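Local coordinates for UPF0033 domain-containing protein (Desulfitobacterium hafniense, PDB 3HZ7) that is of unknown function but, as a SirA-like N-terminal domain of the TusA family, probably carries or transfers sulfur, at residues A[42-45]-A[46-49]. Residues are numbered along the deposited sequence; the frame is centred on the assembly and turned at random.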
ATOM      1  N   ARG A  42      -2.929   3.741   6.754  1.00 27.60           N
ATOM      2  CA  ARG A  42      -1.657   4.172   6.168  1.00 22.37           C
ATOM      3  C   ARG A  42      -0.522   3.645   7.045  1.00 26.12           C
ATOM      4  O   ARG A  42       0.465   3.031   6.567  1.00 20.22           O
ATOM      5  CB  ARG A  42      -1.661   5.711   6.058  1.00 26.15           C
ATOM      6  CG  ARG A  42      -0.428   6.298   5.364  1.00 23.93           C
ATOM      7  CD  ARG A  42       0.702   6.586   6.385  1.00 28.12           C
ATOM      8  NE  ARG A  42       0.135   7.478   7.387  1.00 31.82           N
ATOM      9  CZ  ARG A  42       0.719   7.855   8.519  1.00 35.99           C
ATOM     10  NH1 ARG A  42       0.058   8.666   9.338  1.00 35.39           N
ATOM     11  NH2 ARG A  42       1.939   7.444   8.822  1.00 32.73           N
ATOM     12  N   GLN A  43      -0.674   3.834   8.356  1.00 27.33           N
ATOM     13  CA  GLN A  43       0.332   3.345   9.286  1.00 30.44           C
ATOM     14  C   GLN A  43       0.511   1.849   9.182  1.00 23.97           C
ATOM     15  O   GLN A  43       1.635   1.321   9.205  1.00 29.36           O
ATOM     16  CB  GLN A  43      -0.080   3.663  10.738  1.00 39.66           C
ATOM     17  CG  GLN A  43      -0.318   5.128  11.029  1.00 48.09           C
ATOM     18  CD  GLN A  43      -0.915   5.325  12.406  1.00 45.21           C
ATOM     19  OE1 GLN A  43      -0.463   4.725  13.364  1.00 44.37           O
ATOM     20  NE2 GLN A  43      -1.932   6.166  12.502  1.00 50.96           N
ATOM     21  N   ASN A  44      -0.604   1.143   9.118  1.00 27.33           N
ATOM     22  CA  ASN A  44      -0.525  -0.308   9.018  1.00 30.26           C
ATOM     23  C   ASN A  44       0.184  -0.717   7.724  1.00 19.52           C
ATOM     24  O   ASN A  44       1.032  -1.611   7.719  1.00 22.12           O
ATOM     25  CB  ASN A  44      -1.938  -0.924   9.114  1.00 26.30           C
ATOM     26  CG  ASN A  44      -2.473  -0.830  10.514  1.00 37.79           C
ATOM     27  OD1 ASN A  44      -1.688  -0.666  11.454  1.00 33.25           O
ATOM     28  ND2 ASN A  44      -3.797  -0.934  10.679  1.00 37.80           N
ATOM     29  N   LEU A  45      -0.162  -0.035   6.643  1.00 21.94           N
ATOM     30  CA  LEU A  45       0.493  -0.305   5.353  1.00 24.54           C
ATOM     31  C   LEU A  45       1.995  -0.040   5.421  1.00 24.87           C
ATOM     32  O   LEU A  45       2.761  -0.840   4.884  1.00 21.69           O
ATOM     33  CB  LEU A  45      -0.174   0.526   4.237  1.00 17.39           C
ATOM     34  CG  LEU A  45      -1.546   0.019   3.763  1.00 18.02           C
ATOM     35  CD1 LEU A  45      -2.262   1.166   2.994  1.00 16.73           C
ATOM     36  CD2 LEU A  45      -1.373  -1.229   2.878  1.00 25.34           C
ATOM     37  N   GLN A  46       2.439   1.053   6.082  1.00 29.41           N
ATOM     38  CA  GLN A  46       3.889   1.315   6.170  1.00 24.55           C
ATOM     39  C   GLN A  46       4.641   0.332   7.070  1.00 21.50           C
ATOM     40  O   GLN A  46       5.775  -0.090   6.772  1.00 24.58           O
ATOM     41  CB  GLN A  46       4.180   2.754   6.626  1.00 29.03           C
ATOM     42  CG  GLN A  46       3.748   3.780   5.594  1.00 27.88           C
ATOM     43  CD  GLN A  46       4.453   5.106   5.722  1.00 32.67           C
ATOM     44  OE1 GLN A  46       4.354   5.796   6.743  1.00 29.26           O
ATOM     45  NE2 GLN A  46       5.162   5.482   4.653  1.00 21.29           N
ATOM     46  N   LYS A  47       4.012  -0.064   8.162  1.00 28.12           N
ATOM     47  CA  LYS A  47       4.655  -1.048   9.077  1.00 30.82           C
ATOM     48  C   LYS A  47       4.837  -2.384   8.341  1.00 28.94           C
ATOM     49  O   LYS A  47       5.872  -3.069   8.486  1.00 26.65           O
ATOM     50  CB  LYS A  47       3.793  -1.259  10.334  1.00 33.32           C
ATOM     51  CG  LYS A  47       3.471   0.079  11.104  1.00 35.40           C
ATOM     52  CD  LYS A  47       3.631  -0.097  12.608  1.00 42.55           C
ATOM     53  CE  LYS A  47       3.233   1.128  13.430  1.00 51.35           C
ATOM     54  NZ  LYS A  47       1.764   1.433  13.345  1.00 52.36           N
HETATM   55  N   MSE A  48       3.843  -2.751   7.528  1.00 30.48           N
HETATM   56  CA  MSE A  48       3.929  -3.996   6.743  1.00 24.89           C
HETATM   57  C   MSE A  48       5.007  -3.842   5.714  1.00 28.66           C
HETATM   58  O   MSE A  48       5.787  -4.777   5.470  1.00 26.34           O
HETATM   59  CB  MSE A  48       2.571  -4.303   6.074  1.00 31.13           C
HETATM   60  CG  MSE A  48       2.580  -5.528   5.158  1.00 38.04           C
HETATM   61 SE   MSE A  48       3.127  -5.174   3.259  1.00 39.79          SE
HETATM   62  CE  MSE A  48       1.531  -4.217   2.771  1.00 15.10           C
ATOM     63  N   ALA A  49       5.094  -2.653   5.096  1.00 27.95           N
ATOM     64  CA  ALA A  49       6.135  -2.456   4.070  1.00 30.36           C
ATOM     65  C   ALA A  49       7.545  -2.535   4.718  1.00 30.79           C
ATOM     66  O   ALA A  49       8.459  -3.187   4.190  1.00 27.82           O
ATOM     67  CB  ALA A  49       5.948  -1.077   3.370  1.00 24.04           C
TER
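Arg42 and Gln46 meet one turn apart, a local i to i+4 contact on helix 39-52, the second of this TusA-like alpha/beta domain. The backbone is regular alpha helix, Gln46 N donating to Arg42 O at 2.8 Å and the next three residues repeating the bond. Arg42 CG is anti to the backbone N (chi1 -176°), and bends at chi2 and chi3 bring CD and NH2 beside Gln46 OE1, which lies at the guanidinium edge, 3.6 Å from Arg42 NH2, with the amide plane turned 77° from it. Their stronger polar partners lie elsewhere: Arg42 NH1 salt-bridges Asp39, and Gln46 NE2 is hydrogen-bonded to Ser56 OG. Shortening Gln46 to an alanine would probably leave Ser56 OG without its amide donor and open a gap beside Arg42 CD. On the more exposed side Lys47 lies alongside Gln43, the turn at its last torsion (chi4 66°) bringing Lys47 NZ to 3.9 Å from Gln43 CB. Leu45 CD2 runs beside CE of Met48, a selenomethionine, at 4.2 Å. Leu45 packs on Val34, Val36 and Val68 of the central strands and, with Met48, on Ala18 of helix 13-23, while Arg42 makes a cation-pi contact with Tyr58 on edge strand 55-60.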